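Local coordinates for protein alpha-1,2-mannosidase (Bacteroides thetaiotaomicron, PDB 2WW2) that probably hydrolyses alpha-mannosidic linkages with inversion at the anomeric carbon, as a calcium-dependent glycoside hydrolase of family GH92, at residues A[41-46]-A[52-57]; A[46-51]-A[148-153]; A[72-77]-A[374-379]; A[80-85]-A[131-136]. One frame throughout, in Å; residues are numbered along the deposited sequence. Where two conformers were deposited one is given.

Contact 1: residues A[41-46]-A[52-57]; sequences WSPQTG and WMYTYT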
loop_
_atom_site.group_PDB
_atom_site.type_symbol
_atom_site.label_atom_id
_atom_site.label_comp_id
_atom_site.label_asym_id
_atom_site.label_seq_id
_atom_site.Cartn_x
_atom_site.Cartn_y
_atom_site.Cartn_z
ATOM N N TRP A 41 -12.145 -37.426 12.595
ATOM C CA TRP A 41 -12.640 -37.893 11.299
ATOM C C TRP A 41 -12.992 -36.676 10.445
ATOM O O TRP A 41 -13.433 -35.649 10.979
ATOM C CB TRP A 41 -13.846 -38.856 11.474
ATOM C CG TRP A 41 -13.353 -40.206 11.967
ATOM C CD1 TRP A 41 -13.027 -40.551 13.262
ATOM C CD2 TRP A 41 -13.039 -41.341 11.154
ATOM N NE1 TRP A 41 -12.540 -41.851 13.286
ATOM C CE2 TRP A 41 -12.535 -42.348 12.007
ATOM C CE3 TRP A 41 -13.137 -41.604 9.778
ATOM C CZ2 TRP A 41 -12.158 -43.608 11.535
ATOM C CZ3 TRP A 41 -12.750 -42.857 9.312
ATOM C CH2 TRP A 41 -12.271 -43.835 10.187
ATOM N N SER A 42 -12.773 -36.774 9.134
ATOM C CA SER A 42 -13.125 -35.658 8.225
ATOM C C SER A 42 -13.378 -36.150 6.806
ATOM O O SER A 42 -12.724 -37.075 6.351
ATOM C CB SER A 42 -11.925 -34.679 8.180
ATOM O OG SER A 42 -12.114 -33.604 7.258
ATOM N N PRO A 43 -14.257 -35.465 6.071
ATOM C CA PRO A 43 -14.297 -35.630 4.630
ATOM C C PRO A 43 -12.965 -35.222 4.001
ATOM O O PRO A 43 -12.242 -34.334 4.527
ATOM C CB PRO A 43 -15.396 -34.637 4.182
ATOM C CG PRO A 43 -15.423 -33.593 5.294
ATOM C CD PRO A 43 -15.170 -34.406 6.545
ATOM N N GLN A 44 -12.646 -35.865 2.888
ATOM C CA GLN A 44 -11.401 -35.582 2.168
ATOM C C GLN A 44 -11.705 -35.268 0.692
ATOM O O GLN A 44 -12.307 -36.091 -0.015
ATOM C CB GLN A 44 -10.449 -36.780 2.260
ATOM C CG GLN A 44 -9.200 -36.642 1.364
ATOM C CD GLN A 44 -8.428 -37.949 1.273
ATOM O OE1 GLN A 44 -8.760 -38.921 1.954
ATOM N NE2 GLN A 44 -7.392 -37.978 0.433
ATOM N N THR A 45 -11.298 -34.084 0.241
ATOM C CA THR A 45 -11.394 -33.730 -1.182
ATOM C C THR A 45 -10.023 -33.749 -1.858
ATOM O O THR A 45 -9.924 -33.980 -3.069
ATOM C CB THR A 45 -12.025 -32.327 -1.397
ATOM O OG1 THR A 45 -11.202 -31.330 -0.797
ATOM C CG2 THR A 45 -13.384 -32.253 -0.742
ATOM N N GLY A 46 -8.976 -33.497 -1.081
ATOM C CA GLY A 46 -7.613 -33.423 -1.626
ATOM C C GLY A 46 -7.025 -34.820 -1.844
ATOM O O GLY A 46 -7.530 -35.803 -1.302
ATOM N N TRP A 52 -3.805 -30.166 2.352
ATOM C CA TRP A 52 -5.076 -29.503 2.073
ATOM C C TRP A 52 -6.158 -30.574 1.860
ATOM O O TRP A 52 -6.654 -30.824 0.749
ATOM C CB TRP A 52 -4.922 -28.543 0.881
ATOM C CG TRP A 52 -3.937 -27.408 1.187
ATOM C CD1 TRP A 52 -3.922 -26.626 2.310
ATOM C CD2 TRP A 52 -2.871 -26.932 0.352
ATOM N NE1 TRP A 52 -2.906 -25.694 2.231
ATOM C CE2 TRP A 52 -2.249 -25.862 1.036
ATOM C CE3 TRP A 52 -2.384 -27.299 -0.914
ATOM C CZ2 TRP A 52 -1.165 -25.150 0.497
ATOM C CZ3 TRP A 52 -1.290 -26.590 -1.452
ATOM C CH2 TRP A 52 -0.691 -25.530 -0.734
ATOM N N MET A 53 -6.491 -31.222 2.963
ATOM C CA MET A 53 -7.312 -32.419 2.947
ATOM C C MET A 53 -8.726 -32.124 2.491
ATOM O O MET A 53 -9.329 -32.911 1.765
ATOM C CB MET A 53 -7.343 -33.017 4.361
ATOM C CG MET A 53 -8.273 -34.205 4.514
ATOM S SD MET A 53 -8.060 -35.009 6.138
ATOM C CE MET A 53 -8.373 -33.689 7.234
ATOM N N TYR A 54 -9.278 -31.021 2.976
ATOM C CA TYR A 54 -10.635 -30.630 2.624
ATOM C C TYR A 54 -10.552 -29.187 2.156
ATOM O O TYR A 54 -10.144 -28.312 2.917
ATOM C CB TYR A 54 -11.587 -30.762 3.834
ATOM C CG TYR A 54 -13.016 -30.267 3.589
ATOM C CD1 TYR A 54 -14.026 -31.148 3.203
ATOM C CD2 TYR A 54 -13.348 -28.918 3.760
ATOM C CE1 TYR A 54 -15.343 -30.698 2.981
ATOM C CE2 TYR A 54 -14.662 -28.457 3.541
ATOM C CZ TYR A 54 -15.642 -29.345 3.157
ATOM O OH TYR A 54 -16.924 -28.887 2.950
ATOM N N THR A 55 -10.945 -28.955 0.902
ATOM C CA THR A 55 -10.960 -27.628 0.312
ATOM C C THR A 55 -12.410 -27.295 -0.027
ATOM O O THR A 55 -13.047 -27.985 -0.828
ATOM C CB THR A 55 -10.039 -27.613 -0.934
ATOM O OG1 THR A 55 -8.683 -27.767 -0.493
ATOM C CG2 THR A 55 -10.177 -26.323 -1.745
ATOM N N TYR A 56 -12.939 -26.262 0.623
ATOM C CA TYR A 56 -14.347 -25.932 0.512
ATOM C C TYR A 56 -14.781 -25.707 -0.940
ATOM O O TYR A 56 -15.898 -26.060 -1.311
ATOM C CB TYR A 56 -14.672 -24.704 1.359
ATOM C CG TYR A 56 -16.145 -24.412 1.424
ATOM C CD1 TYR A 56 -16.980 -25.120 2.291
ATOM C CD2 TYR A 56 -16.714 -23.446 0.598
ATOM C CE1 TYR A 56 -18.323 -24.854 2.344
ATOM C CE2 TYR A 56 -18.065 -23.176 0.647
ATOM C CZ TYR A 56 -18.870 -23.883 1.514
ATOM O OH TYR A 56 -20.228 -23.605 1.553
ATOM N N THR A 57 -13.907 -25.142 -1.769
ATOM C CA THR A 57 -14.286 -24.865 -3.155
ATOM C C THR A 57 -14.199 -26.108 -4.066
ATOM O O THR A 57 -14.581 -26.047 -5.229
ATOM C CB THR A 57 -13.442 -23.719 -3.768
ATOM O OG1 THR A 57 -12.056 -24.010 -3.575
ATOM C CG2 THR A 57 -13.774 -22.371 -3.099
#
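Pro-43 packs CB and CG obliquely against the Tyr-54 ring, with CG 3.5 Å from Tyr-54 CD1. Thr-45 CG2 adds a looser contact to the same CD1. The side chains of Met-53 and Gln-44 cross at about a right angle, Met-53 CG touching Gln-44 CB. Met-53 bends at its last torsion (chi3 57°), which lets Met-53 CE reach 3.7 Å from Ser-42 OG. The backbone is gripped at one carbonyl. Met-53 O accepts from Thr-45 N at 2.8 Å, nearly in line with the C=O bond. Met-53 O also accepts from Gly-46 N at 2.9 Å, which arrives from above the carbonyl plane on an almost straight path (175°). Thr-45 holds OG1 between its own N and carbonyl carbon (chi1 62°), where Thr-45 OG1 accepts from Thr-55 N at 2.9 Å. A valine at Thr-45 would probably leave the Thr-55 amide without this acceptor and residues 52-57 less firmly held. Gln-44 NE2 closes the bend by donating to Gly-46 O, 2.8 Å away. The Tyr-54 hydroxyl bonds to Glu-105, which together with His-102 lies at a sodium site. Residues 41-44 make up nearly all of strand 40-44, which pairs antiparallel with strand 60-67, and residues 52-57 belong to the loop that leads from one strand to the other.

Contact 2: residues A[46-51]-A[148-153]; sequences GENGSG and DAYNGG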
loop_
_atom_site.group_PDB
_atom_site.type_symbol
_atom_site.label_atom_id
_atom_site.label_comp_id
_atom_site.label_asym_id
_atom_site.label_seq_id
_atom_site.Cartn_x
_atom_site.Cartn_y
_atom_site.Cartn_z
ATOM N N GLY A 46 -8.976 -33.497 -1.081
ATOM C CA GLY A 46 -7.613 -33.423 -1.626
ATOM C C GLY A 46 -7.025 -34.820 -1.844
ATOM O O GLY A 46 -7.530 -35.803 -1.302
ATOM N N GLU A 47 -5.970 -34.913 -2.652
ATOM C CA GLU A 47 -5.295 -36.194 -2.861
ATOM C C GLU A 47 -4.715 -36.714 -1.554
ATOM O O GLU A 47 -4.380 -35.921 -0.684
ATOM C CB GLU A 47 -4.133 -36.018 -3.845
ATOM C CG GLU A 47 -4.545 -35.969 -5.282
ATOM C CD GLU A 47 -3.339 -36.044 -6.223
ATOM O OE1 GLU A 47 -2.192 -36.251 -5.752
ATOM O OE2 GLU A 47 -3.550 -35.888 -7.433
ATOM N N ASN A 48 -4.533 -38.029 -1.441
ATOM C CA ASN A 48 -3.731 -38.570 -0.360
ATOM C C ASN A 48 -2.389 -37.847 -0.370
ATOM O O ASN A 48 -1.799 -37.661 -1.441
ATOM C CB ASN A 48 -3.454 -40.078 -0.547
ATOM C CG ASN A 48 -4.674 -40.962 -0.245
ATOM O OD1 ASN A 48 -5.785 -40.468 -0.030
ATOM N ND2 ASN A 48 -4.454 -42.278 -0.211
ATOM N N GLY A 49 -1.899 -37.474 0.806
ATOM C CA GLY A 49 -0.604 -36.811 0.912
ATOM C C GLY A 49 -0.673 -35.294 0.978
ATOM O O GLY A 49 0.258 -34.639 1.444
ATOM N N SER A 50 -1.773 -34.714 0.518
ATOM C CA SER A 50 -1.877 -33.267 0.555
ATOM C C SER A 50 -2.360 -32.777 1.923
ATOM O O SER A 50 -3.376 -33.253 2.428
ATOM C CB SER A 50 -2.850 -32.772 -0.519
ATOM O OG SER A 50 -3.079 -31.380 -0.338
ATOM N N GLY A 51 -1.663 -31.793 2.491
ATOM C CA GLY A 51 -2.114 -31.187 3.754
ATOM C C GLY A 51 -3.439 -30.466 3.595
ATOM O O GLY A 51 -4.136 -30.213 4.576
ATOM N N ASP A 148 -8.860 -47.387 2.319
ATOM C CA ASP A 148 -7.612 -46.895 1.752
ATOM C C ASP A 148 -6.672 -46.749 2.936
ATOM O O ASP A 148 -6.919 -45.949 3.839
ATOM C CB ASP A 148 -7.881 -45.562 1.031
ATOM C CG ASP A 148 -6.622 -44.928 0.442
ATOM O OD1 ASP A 148 -5.534 -45.060 1.045
ATOM O OD2 ASP A 148 -6.733 -44.291 -0.632
ATOM N N ALA A 149 -5.608 -47.561 2.958
ATOM C CA ALA A 149 -4.703 -47.581 4.101
ATOM C C ALA A 149 -3.484 -46.685 3.879
ATOM O O ALA A 149 -2.515 -46.738 4.646
ATOM C CB ALA A 149 -4.279 -49.051 4.445
ATOM N N TYR A 150 -3.557 -45.868 2.830
ATOM C CA TYR A 150 -2.569 -44.825 2.509
ATOM C C TYR A 150 -1.257 -45.439 2.020
ATOM O O TYR A 150 -1.133 -46.666 1.928
ATOM C CB TYR A 150 -2.308 -43.941 3.729
ATOM C CG TYR A 150 -2.591 -42.470 3.516
ATOM C CD1 TYR A 150 -1.555 -41.543 3.444
ATOM C CD2 TYR A 150 -3.894 -42.003 3.398
ATOM C CE1 TYR A 150 -1.811 -40.181 3.277
ATOM C CE2 TYR A 150 -4.165 -40.636 3.214
ATOM C CZ TYR A 150 -3.107 -39.739 3.172
ATOM O OH TYR A 150 -3.328 -38.387 3.035
ATOM N N ASN A 151 -0.279 -44.594 1.706
ATOM C CA ASN A 151 1.030 -45.106 1.294
ATOM C C ASN A 151 2.042 -45.053 2.433
ATOM O O ASN A 151 1.677 -44.775 3.576
ATOM C CB ASN A 151 1.560 -44.396 0.043
ATOM C CG ASN A 151 1.864 -42.926 0.284
ATOM O OD1 ASN A 151 1.359 -42.327 1.226
ATOM N ND2 ASN A 151 2.697 -42.340 -0.572
ATOM N N GLY A 152 3.304 -45.361 2.135
ATOM C CA GLY A 152 4.335 -45.434 3.177
ATOM C C GLY A 152 4.505 -46.811 3.821
ATOM O O GLY A 152 5.191 -46.943 4.837
ATOM N N GLY A 153 3.876 -47.839 3.249
ATOM C CA GLY A 153 4.010 -49.203 3.784
ATOM C C GLY A 153 2.850 -49.581 4.694
ATOM O O GLY A 153 2.956 -49.504 5.921
#
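Asn-48 and Gly-49 meet Asp-148 and Tyr-150 by hydrogen bonds and stacking. Asn-48 ND2 donates to Asp-148 OD2 at 3.1 Å, on the syn side but tilted out of the carboxylate plane. ND2 also makes a weak bond to Asp-148 OD1. The amide and carboxylate planes are 59° apart. Gly-49 N donates to Tyr-150 OH at 2.8 Å with a nearly straight bond (166°). Asp-148 OD2 is also hydrogen-bonded to the Tyr-214 hydroxyl and salt-bridged to Arg-96, while Asn-48 OD1 accepts from Gln-44.

In the stacking, the Asn-48 amide plane lies only 15° from the Tyr-150 ring plane, and Asn-48 CG is 3.5 Å from Tyr-150 CE2. Asn-48 CG lies anti to its carbonyl carbon, beside the backbone N, which lays the amide along the ring. Asn-48 CB makes a CH-pi contact over the same ring, 4.1 Å from its centroid. A leucine at Tyr-150 would probably leave the Gly-49 amide without its acceptor and the Asn-48 amide without its flat support.

Residues 47-50 form a type II beta turn, with Gly-49 at its third position. Asp-148 OD1 accepts from Tyr-150 N at 2.8 Å, which makes an Asx turn at the end of strand 143-148.

Contact 3: residues A[72-77]-A[374-379]; sequences PWINDY and GHRGCM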
loop_
_atom_site.group_PDB
_atom_site.type_symbol
_atom_site.label_atom_id
_atom_site.label_comp_id
_atom_site.label_asym_id
_atom_site.label_seq_id
_atom_site.Cartn_x
_atom_site.Cartn_y
_atom_site.Cartn_z
ATOM N N PRO A 72 -1.781 -28.027 7.835
ATOM C CA PRO A 72 -1.536 -28.643 6.518
ATOM C C PRO A 72 -0.060 -28.800 6.242
ATOM O O PRO A 72 0.322 -29.704 5.511
ATOM C CB PRO A 72 -2.140 -27.657 5.514
ATOM C CG PRO A 72 -2.515 -26.425 6.296
ATOM C CD PRO A 72 -2.572 -26.787 7.760
ATOM N N TRP A 73 0.770 -27.943 6.821
ATOM C CA TRP A 73 2.208 -28.044 6.553
ATOM C C TRP A 73 2.904 -29.055 7.440
ATOM O O TRP A 73 3.847 -29.708 7.006
ATOM C CB TRP A 73 2.865 -26.656 6.575
ATOM C CG TRP A 73 2.389 -25.908 5.352
ATOM C CD1 TRP A 73 1.343 -25.013 5.283
ATOM C CD2 TRP A 73 2.883 -26.050 4.016
ATOM N NE1 TRP A 73 1.183 -24.577 3.996
ATOM C CE2 TRP A 73 2.111 -25.196 3.194
ATOM C CE3 TRP A 73 3.912 -26.808 3.432
ATOM C CZ2 TRP A 73 2.332 -25.079 1.814
ATOM C CZ3 TRP A 73 4.139 -26.684 2.055
ATOM C CH2 TRP A 73 3.348 -25.828 1.263
ATOM N N ILE A 74 2.411 -29.221 8.667
ATOM C CA ILE A 74 2.867 -30.327 9.514
ATOM C C ILE A 74 2.348 -31.652 8.917
ATOM O O ILE A 74 3.035 -32.672 8.942
ATOM C CB ILE A 74 2.318 -30.123 10.947
ATOM C CG1 ILE A 74 2.955 -28.856 11.553
ATOM C CG2 ILE A 74 2.578 -31.349 11.821
ATOM C CD1 ILE A 74 4.440 -28.997 11.808
ATOM N N ASN A 75 1.135 -31.603 8.374
ATOM C CA ASN A 75 0.536 -32.716 7.638
ATOM C C ASN A 75 0.158 -33.849 8.614
ATOM O O ASN A 75 0.096 -33.623 9.837
ATOM C CB ASN A 75 1.458 -33.143 6.452
ATOM C CG ASN A 75 0.681 -33.783 5.271
ATOM O OD1 ASN A 75 -0.143 -34.679 5.464
ATOM N ND2 ASN A 75 1.001 -33.360 4.050
ATOM N N ASP A 76 -0.124 -35.039 8.091
ATOM C CA ASP A 76 -0.855 -36.086 8.840
ATOM C C ASP A 76 0.031 -37.281 9.220
ATOM O O ASP A 76 1.180 -37.388 8.763
ATOM C CB ASP A 76 -2.060 -36.585 8.014
ATOM C CG ASP A 76 -3.251 -37.021 8.895
ATOM O OD1 ASP A 76 -3.091 -37.097 10.139
ATOM O OD2 ASP A 76 -4.358 -37.246 8.342
ATOM N N TYR A 77 -0.495 -38.156 10.080
ATOM C CA TYR A 77 0.145 -39.443 10.381
ATOM C C TYR A 77 -0.963 -40.386 10.886
ATOM O O TYR A 77 -2.040 -39.913 11.308
ATOM C CB TYR A 77 1.256 -39.280 11.437
ATOM C CG TYR A 77 0.707 -38.853 12.781
ATOM C CD1 TYR A 77 0.323 -39.802 13.732
ATOM C CD2 TYR A 77 0.520 -37.504 13.075
ATOM C CE1 TYR A 77 -0.241 -39.416 14.956
ATOM C CE2 TYR A 77 -0.031 -37.101 14.301
ATOM C CZ TYR A 77 -0.413 -38.067 15.226
ATOM O OH TYR A 77 -0.960 -37.685 16.419
ATOM N N GLY A 374 5.622 -36.941 17.586
ATOM C CA GLY A 374 6.837 -36.702 18.338
ATOM C C GLY A 374 7.442 -35.377 17.917
ATOM O O GLY A 374 6.778 -34.564 17.272
ATOM N N HIS A 375 8.713 -35.167 18.255
ATOM C CA HIS A 375 9.369 -33.899 17.976
ATOM C C HIS A 375 9.393 -33.584 16.482
ATOM O O HIS A 375 9.827 -34.413 15.667
ATOM C CB HIS A 375 10.815 -33.932 18.477
ATOM C CG HIS A 375 10.964 -33.945 19.970
ATOM N ND1 HIS A 375 10.429 -32.968 20.787
ATOM C CD2 HIS A 375 11.660 -34.777 20.782
ATOM C CE1 HIS A 375 10.767 -33.217 22.043
ATOM N NE2 HIS A 375 11.514 -34.310 22.067
ATOM N N ARG A 376 8.926 -32.383 16.135
ATOM C CA ARG A 376 8.946 -31.881 14.761
ATOM C C ARG A 376 9.611 -30.504 14.726
ATOM O O ARG A 376 9.394 -29.666 15.622
ATOM C CB ARG A 376 7.512 -31.781 14.227
ATOM C CG ARG A 376 6.789 -33.144 14.092
ATOM C CD ARG A 376 7.347 -33.953 12.914
ATOM N NE ARG A 376 7.094 -33.232 11.667
ATOM C CZ ARG A 376 5.939 -33.252 11.011
ATOM N NH1 ARG A 376 4.897 -33.961 11.473
ATOM N NH2 ARG A 376 5.813 -32.541 9.897
ATOM N N GLY A 377 10.401 -30.252 13.695
ATOM C CA GLY A 377 11.137 -28.989 13.584
ATOM C C GLY A 377 10.224 -27.890 13.047
ATOM O O GLY A 377 9.919 -27.874 11.871
ATOM N N CYS A 378 9.791 -26.970 13.907
ATOM C CA CYS A 378 8.834 -25.943 13.464
ATOM C C CYS A 378 8.757 -24.835 14.510
ATOM O O CYS A 378 8.693 -25.122 15.705
ATOM C CB CYS A 378 7.453 -26.587 13.297
ATOM S SG CYS A 378 6.190 -25.515 12.593
ATOM N N MET A 379 8.773 -23.583 14.057
ATOM C CA MET A 379 8.654 -22.404 14.941
ATOM C C MET A 379 9.808 -22.297 15.945
ATOM O O MET A 379 10.878 -22.861 15.733
ATOM C CB MET A 379 7.296 -22.338 15.664
ATOM C CG MET A 379 6.072 -22.317 14.715
ATOM S SD MET A 379 6.385 -21.369 13.179
ATOM C CE MET A 379 6.704 -19.728 13.765
HETATM O O HOH W 1 2.049 -34.935 11.411
#
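Two successive bends in Arg-376, chi2 -73° and chi3 -63°, bring its guanidinium to the carbonyl of Ile-74. With CG1 beside the backbone N (chi1 -66°), Ile-74 CG2 lies anti to that N, and this CG2 comes to 3.5 Å from Arg-376 NH1. Arg-376 NH2 donates to Ile-74 O at 2.9 Å. This bond is in the guanidinium plane and falls on a lone pair of the carbonyl. Arg-376 NH1 adds a weak bond to Ile-74 O at 3.4 Å. Ile-74 O therefore sits at the edge of the guanidinium, while Ile-74 CD1 lies over the rim of one face. Ile-74 and Arg-376 thus make a polar contact at the edge and an apolar one over the face. Ile-74 CD1 also packs against Cys-378, 4.0 Å from SG. Water 1 lies 2.8 Å from Asn-75 O and accepts a weak bond from Arg-376 NH1, so it bridges the two segments. NH1 also donates to Ser-372 O, and NE bonds to a glycerol, probably from the crystallisation liquor. The contact joins the N-terminal domain of the GH92 family to its catalytic domain. Residues 72-77 belong to the loop between strands 60-67 and 80-86. Residues 374-379 follow strand 370-371, whose Trp-370 packs on both Ile-74 and Cys-378, and precede helix 383-393.

Contact 4: residues A[80-85]-A[131-136]; sequences FSIMPL and AVFEVS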
loop_
_atom_site.group_PDB
_atom_site.type_symbol
_atom_site.label_atom_id
_atom_site.label_comp_id
_atom_site.label_asym_id
_atom_site.label_seq_id
_atom_site.Cartn_x
_atom_site.Cartn_y
_atom_site.Cartn_z
ATOM N N PHE A 80 -6.033 -43.371 7.659
ATOM C CA PHE A 80 -6.603 -44.243 6.642
ATOM C C PHE A 80 -7.959 -43.659 6.273
ATOM O O PHE A 80 -8.414 -42.702 6.927
ATOM C CB PHE A 80 -6.695 -45.707 7.131
ATOM C CG PHE A 80 -7.743 -45.959 8.178
ATOM C CD1 PHE A 80 -9.014 -46.390 7.814
ATOM C CD2 PHE A 80 -7.452 -45.825 9.533
ATOM C CE1 PHE A 80 -9.992 -46.641 8.778
ATOM C CE2 PHE A 80 -8.444 -46.082 10.500
ATOM C CZ PHE A 80 -9.709 -46.478 10.118
ATOM N N SER A 81 -8.593 -44.148 5.209
ATOM C CA SER A 81 -9.909 -43.589 4.864
ATOM C C SER A 81 -10.888 -44.683 4.507
ATOM O O SER A 81 -10.502 -45.804 4.172
ATOM C CB SER A 81 -9.839 -42.575 3.708
ATOM O OG SER A 81 -9.526 -43.219 2.478
ATOM N N ILE A 82 -12.163 -44.326 4.550
ATOM C CA ILE A 82 -13.233 -45.225 4.184
ATOM C C ILE A 82 -14.090 -44.432 3.186
ATOM O O ILE A 82 -14.343 -43.256 3.406
ATOM C CB ILE A 82 -14.085 -45.559 5.429
ATOM C CG1 ILE A 82 -13.322 -46.493 6.376
ATOM C CG2 ILE A 82 -15.413 -46.173 5.033
ATOM C CD1 ILE A 82 -13.953 -46.573 7.771
ATOM N N MET A 83 -14.498 -45.060 2.083
ATOM C CA MET A 83 -15.261 -44.360 1.059
ATOM C C MET A 83 -16.348 -45.264 0.489
ATOM O O MET A 83 -16.069 -46.219 -0.226
ATOM C CB MET A 83 -14.338 -43.870 -0.077
ATOM C CG MET A 83 -15.077 -43.045 -1.116
ATOM S SD MET A 83 -15.886 -41.587 -0.387
ATOM C CE MET A 83 -16.455 -40.800 -1.886
ATOM N N PRO A 84 -17.609 -44.969 0.810
ATOM C CA PRO A 84 -18.667 -45.729 0.151
ATOM C C PRO A 84 -18.825 -45.248 -1.299
ATOM O O PRO A 84 -18.603 -44.069 -1.588
ATOM C CB PRO A 84 -19.903 -45.422 0.999
ATOM C CG PRO A 84 -19.609 -44.118 1.658
ATOM C CD PRO A 84 -18.109 -44.014 1.807
ATOM N N LEU A 85 -19.179 -46.155 -2.212
ATOM C CA LEU A 85 -19.322 -45.815 -3.621
ATOM C C LEU A 85 -20.556 -46.507 -4.194
ATOM O O LEU A 85 -20.855 -47.642 -3.833
ATOM C CB LEU A 85 -18.100 -46.278 -4.428
ATOM C CG LEU A 85 -16.738 -45.611 -4.179
ATOM C CD1 LEU A 85 -15.680 -46.370 -4.975
ATOM C CD2 LEU A 85 -16.745 -44.098 -4.567
ATOM N N ALA A 131 -15.317 -44.585 15.272
ATOM C CA ALA A 131 -16.372 -43.881 14.521
ATOM C C ALA A 131 -17.412 -44.878 14.060
ATOM O O ALA A 131 -17.126 -46.069 13.938
ATOM C CB ALA A 131 -15.774 -43.152 13.296
ATOM N N VAL A 132 -18.609 -44.398 13.759
ATOM C CA VAL A 132 -19.623 -45.262 13.165
ATOM C C VAL A 132 -20.211 -44.504 11.991
ATOM O O VAL A 132 -20.434 -43.310 12.111
ATOM C CB VAL A 132 -20.710 -45.673 14.193
ATOM C CG1 VAL A 132 -21.824 -46.477 13.524
ATOM C CG2 VAL A 132 -20.088 -46.496 15.339
ATOM N N PHE A 133 -20.382 -45.192 10.855
ATOM C CA PHE A 133 -20.977 -44.632 9.642
ATOM C C PHE A 133 -22.360 -45.257 9.435
ATOM O O PHE A 133 -22.580 -46.416 9.816
ATOM C CB PHE A 133 -20.175 -45.039 8.389
ATOM C CG PHE A 133 -18.815 -44.385 8.253
ATOM C CD1 PHE A 133 -18.554 -43.502 7.200
ATOM C CD2 PHE A 133 -17.797 -44.674 9.151
ATOM C CE1 PHE A 133 -17.300 -42.907 7.059
ATOM C CE2 PHE A 133 -16.532 -44.070 9.012
ATOM C CZ PHE A 133 -16.284 -43.198 7.968
ATOM N N GLU A 134 -23.256 -44.531 8.770
ATOM C CA GLU A 134 -24.410 -45.159 8.137
ATOM C C GLU A 134 -24.211 -44.891 6.649
ATOM O O GLU A 134 -23.666 -43.852 6.279
ATOM C CB GLU A 134 -25.720 -44.512 8.605
ATOM C CG GLU A 134 -25.845 -43.049 8.062
ATOM C CD GLU A 134 -27.084 -42.286 8.527
ATOM O OE1 GLU A 134 -28.133 -42.932 8.805
ATOM O OE2 GLU A 134 -26.992 -41.025 8.607
ATOM N N VAL A 135 -24.598 -45.827 5.784
ATOM C CA VAL A 135 -24.581 -45.551 4.358
ATOM C C VAL A 135 -25.936 -45.955 3.773
ATOM O O VAL A 135 -26.402 -47.060 4.027
ATOM C CB VAL A 135 -23.472 -46.335 3.608
ATOM C CG1 VAL A 135 -23.523 -45.980 2.117
ATOM C CG2 VAL A 135 -22.061 -46.073 4.206
ATOM N N SER A 136 -26.569 -45.046 3.028
ATOM C CA SER A 136 -27.771 -45.356 2.271
ATOM C C SER A 136 -27.422 -45.420 0.775
ATOM O O SER A 136 -27.133 -44.389 0.154
ATOM C CB SER A 136 -28.814 -44.264 2.526
ATOM O OG SER A 136 -30.029 -44.554 1.878
#
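Ile-82 CD1 packs on the far end of the Phe-133 ring, 3.8 Å from CE2. Its chain runs out almost straight beyond CG1 (chi2 165°), which carries CD1 to the ring. The other branch, CG2, lies over one face of the same ring, 4.2 Å above its plane and displaced toward the rim. Phe-133 holds CG anti to its carbonyl carbon (chi1 -71°), beside the backbone N, which presents CE2 and CZ to the isoleucine. Both segments are strands of the N-terminal domain, which belongs to the galactose mutarotase clan of beta-sandwich folds. The two strands are not paired with each other. Strand 80-86 pairs with 60-67 and 143-148, and strand 130-136 with 121-126 and 229-236. They meet through side chains alone, with the CA atoms of Ile-82 and Phe-133 9.5 Å apart. Further along, Pro-84 and Val-135 make the second pair, and their backbones come nearer. Val-135 holds CG1 anti to its backbone N and CG2 anti to its carbonyl carbon, which turns both methyls to the proline ring. Val-135 CG1 is 3.8 Å from Pro-84 CB, and Val-135 CG2 lies 4.0 Å from Pro-84 CG. Phe-64 of strand 60-67 packs on both Pro-84 and Phe-133.

From the N terminus, contact 1 closes first, a short loop between strands 40-44 and 60-67. Contact 2 starts in that loop, shares Gly-46 with contact 1 and crosses it, then closes a loop of 96 residues after strand 143-148. Contact 3 opens between strands 60-67 and 80-86 and closes after 296 intervening residues, past strand 370-371. Contact 4 is nested inside the loops of contacts 2 and 3. Contacts 2 and 3 cross, and Gly-49 O probably bonds to Asn-75 ND2 between them. Trp-41 packs on Phe-80, Ile-82, Ala-131 and Phe-133, joining contact 1 to contact 4. Contacts 1, 2 and 4 stay within the N-terminal domain; contact 3 ties it to the catalytic domain.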